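Local coordinates for aminotransferase (Psychrobacter arcticus 273-4, PDB 3IF2), which probably catalyses pyridoxal 5'-phosphate-dependent transfer of amino groups between amino acids and 2-oxo acids, perhaps as a valine-pyruvate transaminase, at the interface of chains A and B. Sequence-based numbering; all coordinates share one arbitrary frame. Chains: chain A/B, Aminotransferase.

Contact 1: the interface of chains A and B. Residues chain A 46, 49, 52-53, 278; chain B 68, 73, 76-77.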
ATOM      1  N   ASP A  46       9.558  26.328   2.512  1.00 35.01           N
ATOM      2  CA  ASP A  46       9.202  26.809   3.880  1.00 34.90           C
ATOM      3  C   ASP A  46       7.749  27.224   4.060  1.00 33.39           C
ATOM      4  O   ASP A  46       7.135  26.854   5.068  1.00 33.68           O
ATOM      5  CB  ASP A  46      10.129  27.969   4.332  1.00 35.76           C
ATOM      6  CG  ASP A  46      11.600  27.540   4.531  1.00 36.99           C
ATOM      7  OD1 ASP A  46      11.870  26.331   4.691  1.00 38.53           O
ATOM      8  OD2 ASP A  46      12.493  28.420   4.536  1.00 36.89           O
ATOM      9  N   ASN A  49       5.498  24.055   4.340  1.00 31.29           N
ATOM     10  CA  ASN A  49       5.657  23.375   5.611  1.00 31.28           C
ATOM     11  C   ASN A  49       5.070  24.131   6.803  1.00 33.32           C
ATOM     12  O   ASN A  49       4.586  23.494   7.762  1.00 34.29           O
ATOM     13  CB  ASN A  49       7.118  22.996   5.811  1.00 30.83           C
ATOM     14  CG  ASN A  49       7.570  21.921   4.812  1.00 30.21           C
ATOM     15  OD1 ASN A  49       6.763  21.121   4.346  1.00 27.49           O
ATOM     16  ND2 ASN A  49       8.859  21.924   4.475  1.00 29.72           N
ATOM     17  N   PHE A  52       1.379  23.298   6.542  1.00 32.09           N
ATOM     18  CA  PHE A  52       1.255  21.930   6.986  1.00 32.23           C
ATOM     19  C   PHE A  52       1.390  21.796   8.502  1.00 31.72           C
ATOM     20  O   PHE A  52       0.576  21.099   9.111  1.00 32.76           O
ATOM     21  CB  PHE A  52       2.253  20.983   6.276  1.00 32.24           C
ATOM     22  CG  PHE A  52       1.972  20.741   4.786  1.00 32.15           C
ATOM     23  CD1 PHE A  52       0.678  20.855   4.213  1.00 31.44           C
ATOM     24  CD2 PHE A  52       3.000  20.269   3.979  1.00 31.93           C
ATOM     25  CE1 PHE A  52       0.463  20.603   2.859  1.00 31.38           C
ATOM     26  CE2 PHE A  52       2.772  19.998   2.619  1.00 32.44           C
ATOM     27  CZ  PHE A  52       1.495  20.168   2.065  1.00 31.63           C
ATOM     28  N   LEU A  53       2.380  22.463   9.099  1.00 30.69           N
ATOM     29  CA  LEU A  53       2.589  22.391  10.559  1.00 31.12           C
ATOM     30  C   LEU A  53       1.403  22.954  11.321  1.00 31.56           C
ATOM     31  O   LEU A  53       0.972  22.369  12.308  1.00 32.69           O
ATOM     32  CB  LEU A  53       3.884  23.112  10.998  1.00 30.64           C
ATOM     33  CG  LEU A  53       4.355  22.909  12.438  1.00 29.72           C
ATOM     34  CD1 LEU A  53       4.289  21.418  12.876  1.00 28.84           C
ATOM     35  CD2 LEU A  53       5.735  23.495  12.622  1.00 28.59           C
ATOM     36  N   GLY A 278       3.944  18.292  -1.503  1.00 34.43           N
ATOM     37  CA  GLY A 278       4.879  18.204  -0.385  1.00 33.53           C
ATOM     38  C   GLY A 278       4.630  17.131   0.672  1.00 33.65           C
ATOM     39  O   GLY A 278       5.281  17.181   1.701  1.00 32.96           O
TER
ATOM     40  N   ALA B  68      11.042  25.465  10.124  1.00 48.17           N
ATOM     41  CA  ALA B  68       9.998  24.487   9.752  1.00 46.88           C
ATOM     42  C   ALA B  68      10.261  23.029  10.179  1.00 44.34           C
ATOM     43  O   ALA B  68       9.321  22.320  10.551  1.00 45.42           O
ATOM     44  CB  ALA B  68       9.765  24.569   8.228  1.00 47.46           C
ATOM     45  N   ILE B  73       7.072  17.197  10.215  1.00 32.31           N
ATOM     46  CA  ILE B  73       7.320  17.720   8.860  1.00 32.41           C
ATOM     47  C   ILE B  73       8.337  16.916   8.067  1.00 33.13           C
ATOM     48  O   ILE B  73       8.141  16.750   6.858  1.00 34.56           O
ATOM     49  CB  ILE B  73       7.731  19.248   8.855  1.00 32.39           C
ATOM     50  CG1 ILE B  73       6.537  20.102   9.290  1.00 33.06           C
ATOM     51  CG2 ILE B  73       8.224  19.727   7.487  1.00 30.27           C
ATOM     52  CD1 ILE B  73       5.278  19.961   8.408  1.00 33.06           C
HETATM   53  N   MSE B  76       6.536  13.648   6.960  1.00 34.07           N
HETATM   54  CA  MSE B  76       5.582  14.034   5.899  1.00 33.60           C
HETATM   55  C   MSE B  76       6.219  14.351   4.534  1.00 32.95           C
HETATM   56  O   MSE B  76       5.794  13.841   3.509  1.00 32.26           O
HETATM   57  CB  MSE B  76       4.868  15.352   6.284  1.00 33.75           C
HETATM   58  CG  MSE B  76       3.495  15.209   6.674  1.00 34.11           C
HETATM   59 SE   MSE B  76       2.882  16.931   7.297  0.75 31.96          SE
HETATM   60  CE  MSE B  76       3.243  16.460   9.156  1.00 30.54           C
ATOM     61  N   ALA B  77       7.204  15.259   4.572  1.00 31.64           N
ATOM     62  CA  ALA B  77       7.802  15.848   3.394  1.00 30.75           C
ATOM     63  C   ALA B  77       8.748  15.018   2.583  1.00 30.66           C
ATOM     64  O   ALA B  77       9.154  15.486   1.523  1.00 31.41           O
ATOM     65  CB  ALA B  77       8.459  17.198   3.750  1.00 29.79           C
TER
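B:Ile73 packs against A:Asn49, where one branch of the isoleucine meets the flat carboxamide and the other reaches the backbone of the same helix. The methyl CG2 sits over the face of the carboxamide, almost straight above A:Asn49 CG at 3.5 Å, with OD1 and ND2 of the amide both a little farther off. The longer branch, CG1 anti to the carbonyl carbon (chi1 -68°), carries CD1 to the next turn of the helix: this methyl sits 3.7 Å from the backbone O of A:Asn49 and 3.8 Å from CB of A:Phe52. The phenyl ring of A:Phe52 points away, leaving its CB to make the contact.

Packing thins to either side of this core. Towards the start of the A helix, the methyl CB of B:Ala68 touches A:Asn49 CB at 3.9 Å, while the nearest atom of the A:Asp46 carboxylate, OD1, stays 4.5 Å from that same methyl. On the other flank the backbone O of A:Gly278 comes 3.3 Å from CA of B:Ala77, a backbone approach in which side chains play little part. Selenomethionine B:Met76 is scarcely buried by the partner.

In the fold, helix 46-60 of chain A lies against helix 71-77 of chain B and the loop before it, with A:Gly278 in a loop shortly after the cofactor-binding lysine, A:Lys276.

Contact 2: the interface of chains A and B. Residues chain A 7, 120, 124-125, 163, 300; chain B 7, 120, 163.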
ATOM      1  N   PHE A   7       6.219 -15.212  -9.670  1.00 36.22           N
ATOM      2  CA  PHE A   7       5.887 -13.841  -9.270  1.00 36.31           C
ATOM      3  C   PHE A   7       7.044 -13.250  -8.463  1.00 36.32           C
ATOM      4  O   PHE A   7       7.542 -12.202  -8.789  1.00 35.05           O
ATOM      5  CB  PHE A   7       4.594 -13.826  -8.435  1.00 36.17           C
ATOM      6  CG  PHE A   7       4.173 -12.458  -7.980  1.00 36.15           C
ATOM      7  CD1 PHE A   7       3.510 -11.594  -8.851  1.00 36.50           C
ATOM      8  CD2 PHE A   7       4.434 -12.022  -6.678  1.00 36.01           C
ATOM      9  CE1 PHE A   7       3.116 -10.301  -8.423  1.00 36.65           C
ATOM     10  CE2 PHE A   7       4.041 -10.746  -6.244  1.00 35.71           C
ATOM     11  CZ  PHE A   7       3.383  -9.886  -7.115  1.00 35.80           C
ATOM     12  N   PHE A 120      -0.299   0.387 -10.266  1.00 32.32           N
ATOM     13  CA  PHE A 120      -0.231  -1.062 -10.077  1.00 32.33           C
ATOM     14  C   PHE A 120      -1.639  -1.667 -10.259  1.00 32.77           C
ATOM     15  O   PHE A 120      -1.786  -2.674 -10.929  1.00 32.10           O
ATOM     16  CB  PHE A 120       0.381  -1.443  -8.726  1.00 32.30           C
ATOM     17  CG  PHE A 120       0.336  -2.917  -8.448  1.00 32.39           C
ATOM     18  CD1 PHE A 120       1.196  -3.781  -9.111  1.00 32.82           C
ATOM     19  CD2 PHE A 120      -0.585  -3.452  -7.560  1.00 32.06           C
ATOM     20  CE1 PHE A 120       1.152  -5.168  -8.886  1.00 32.46           C
ATOM     21  CE2 PHE A 120      -0.636  -4.831  -7.324  1.00 32.47           C
ATOM     22  CZ  PHE A 120       0.239  -5.689  -7.983  1.00 32.70           C
ATOM     23  N   ASN A 124      -2.678  -3.394 -14.228  1.00 35.05           N
ATOM     24  CA  ASN A 124      -3.079  -4.806 -14.115  1.00 34.54           C
ATOM     25  C   ASN A 124      -4.586  -5.005 -14.307  1.00 34.74           C
ATOM     26  O   ASN A 124      -5.022  -6.105 -14.639  1.00 35.16           O
ATOM     27  CB  ASN A 124      -2.584  -5.404 -12.796  1.00 34.15           C
ATOM     28  CG  ASN A 124      -1.111  -5.707 -12.834  1.00 33.66           C
ATOM     29  OD1 ASN A 124      -0.676  -6.607 -13.584  1.00 32.84           O
ATOM     30  ND2 ASN A 124      -0.329  -4.981 -12.048  1.00 32.04           N
ATOM     31  N   LEU A 125      -5.375  -3.954 -14.096  1.00 35.82           N
ATOM     32  CA  LEU A 125      -6.830  -3.998 -14.311  1.00 36.70           C
ATOM     33  C   LEU A 125      -7.155  -3.978 -15.802  1.00 37.15           C
ATOM     34  O   LEU A 125      -8.097  -4.633 -16.225  1.00 37.83           O
ATOM     35  CB  LEU A 125      -7.519  -2.814 -13.609  1.00 37.28           C
ATOM     36  CG  LEU A 125      -9.047  -2.718 -13.585  1.00 38.46           C
ATOM     37  CD1 LEU A 125      -9.654  -3.857 -12.767  1.00 38.26           C
ATOM     38  CD2 LEU A 125      -9.498  -1.341 -13.038  1.00 38.80           C
ATOM     39  N   VAL A 163       1.911  -7.862 -13.303  1.00 36.81           N
ATOM     40  CA  VAL A 163       2.103  -9.075 -12.505  1.00 38.13           C
ATOM     41  C   VAL A 163       2.801 -10.213 -13.293  1.00 38.79           C
ATOM     42  O   VAL A 163       3.588 -10.951 -12.706  1.00 39.09           O
ATOM     43  CB  VAL A 163       0.764  -9.528 -11.876  1.00 38.50           C
ATOM     44  CG1 VAL A 163       0.932 -10.823 -11.168  1.00 39.80           C
ATOM     45  CG2 VAL A 163       0.272  -8.476 -10.890  1.00 38.68           C
HETATM   46  N   MSE A 300      -9.906  -4.160  -4.731  1.00 31.53           N
HETATM   47  CA  MSE A 300      -8.458  -4.411  -4.702  1.00 32.13           C
HETATM   48  C   MSE A 300      -7.782  -3.894  -3.394  1.00 31.84           C
HETATM   49  O   MSE A 300      -6.925  -4.587  -2.829  1.00 32.60           O
HETATM   50  CB  MSE A 300      -7.778  -3.819  -5.941  1.00 32.16           C
HETATM   51  CG  MSE A 300      -8.031  -4.613  -7.200  1.00 32.63           C
HETATM   52 SE   MSE A 300      -7.195  -3.753  -8.720  0.75 31.27          SE
HETATM   53  CE  MSE A 300      -7.780  -4.938 -10.158  1.00 33.06           C
TER
ATOM     54  N   PHE B   7      -7.148 -10.638 -14.423  1.00 34.21           N
ATOM     55  CA  PHE B   7      -6.732 -10.100 -13.131  1.00 34.38           C
ATOM     56  C   PHE B   7      -7.877  -9.251 -12.527  1.00 34.33           C
ATOM     57  O   PHE B   7      -8.300  -9.488 -11.402  1.00 33.42           O
ATOM     58  CB  PHE B   7      -5.433  -9.280 -13.292  1.00 34.78           C
ATOM     59  CG  PHE B   7      -4.896  -8.734 -12.013  1.00 34.92           C
ATOM     60  CD1 PHE B   7      -3.938  -9.448 -11.283  1.00 35.25           C
ATOM     61  CD2 PHE B   7      -5.361  -7.516 -11.510  1.00 34.56           C
ATOM     62  CE1 PHE B   7      -3.456  -8.937 -10.060  1.00 35.62           C
ATOM     63  CE2 PHE B   7      -4.888  -7.004 -10.296  1.00 34.28           C
ATOM     64  CZ  PHE B   7      -3.929  -7.707  -9.575  1.00 34.54           C
ATOM     65  N   PHE B 120      -0.127 -10.072   1.281  1.00 31.82           N
ATOM     66  CA  PHE B 120      -0.249  -9.986  -0.179  1.00 32.28           C
ATOM     67  C   PHE B 120       1.114 -10.284  -0.822  1.00 31.93           C
ATOM     68  O   PHE B 120       1.177 -11.063  -1.758  1.00 32.02           O
ATOM     69  CB  PHE B 120      -0.780  -8.628  -0.655  1.00 32.31           C
ATOM     70  CG  PHE B 120      -0.799  -8.483  -2.157  1.00 32.11           C
ATOM     71  CD1 PHE B 120      -1.747  -9.153  -2.913  1.00 32.28           C
ATOM     72  CD2 PHE B 120       0.138  -7.682  -2.818  1.00 31.78           C
ATOM     73  CE1 PHE B 120      -1.761  -9.034  -4.347  1.00 32.45           C
ATOM     74  CE2 PHE B 120       0.122  -7.544  -4.216  1.00 31.76           C
ATOM     75  CZ  PHE B 120      -0.824  -8.232  -4.983  1.00 32.08           C
ATOM     76  N   VAL B 163      -2.643 -13.608  -6.634  1.00 35.71           N
ATOM     77  CA  VAL B 163      -2.835 -12.955  -7.924  1.00 36.97           C
ATOM     78  C   VAL B 163      -3.628 -13.817  -8.928  1.00 38.08           C
ATOM     79  O   VAL B 163      -4.427 -13.253  -9.679  1.00 38.92           O
ATOM     80  CB  VAL B 163      -1.477 -12.476  -8.509  1.00 36.75           C
ATOM     81  CG1 VAL B 163      -1.625 -12.069  -9.930  1.00 37.18           C
ATOM     82  CG2 VAL B 163      -0.937 -11.327  -7.674  1.00 35.48           C
TER
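B:Phe7 inserts its ring between A:Asn124, A:Val163 and A:Met300, carrying the N-terminal helix 6-12 of one class I/II aminotransferase subunit onto the other. Its CB lies 3.5 Å from the backbone O of A:Asn124. With CG anti to the backbone N (chi1 -178°), the ring extends past this carbonyl, and CD2 comes 3.4 Å from the same oxygen. Farther along that edge, CE2 meets the terminal methyl CE of selenomethionine A:Met300 at 3.6 Å, the extended chain of this residue crossing the phenylalanine at a slant. On the opposite edge CE1 touches A:Val163 CG2 at 3.8 Å, the two side chains roughly perpendicular. CZ, at the tip, reaches only the outer range of A:Asn124 CB. That CB stands over one ring face, displaced towards the rim, in a CH-pi contact.

The carboxamide of A:Asn124 is fixed by its own subunit. Within helix 115-125, ND2 donates to the backbone O of A:Phe120 at 2.9 Å, on a lone pair in the carbonyl plane, while OD1 accepts the backbone N of A:Val163, also on a lone pair, and so ties the helix to the loop bearing the valine. Together the two bonds fix the turn of the carboxamide, while the helix backbone holds CB over the ring. An alanine in place of B:Phe7 would probably strip A:Asn124 CB and the A:Met300 methyl of their aromatic partner and open a gap beside A:Val163.

Near the two-fold axis A:Phe120 and B:Phe120 approach from opposite directions, their CZ atoms 4.1 Å apart. A:Val163 and B:Val163 reach toward each other tip to tip; their modelled CG1 separation is too short to be reliable.

About 33 Å separates the C-alpha centres of contact 1 and contact 2, which share no residue or secondary-structure element and lie towards opposite ends of one two-fold A-B interface. Contact 2 lies close to the symmetry axis and brings equivalent residues of both chains together, whereas contact 1 is off the axis and has a separate twin with the chains exchanged. The subunits are thus joined at widely spaced points, which should resist rocking about either one. Such dimers typify this fold; helix 71-77 leads to cofactor-binding B:Tyr79 and helix 115-125 starts with A:Ser115 and A:Gln116 of the cofactor pocket, so assembly may bear on the active site.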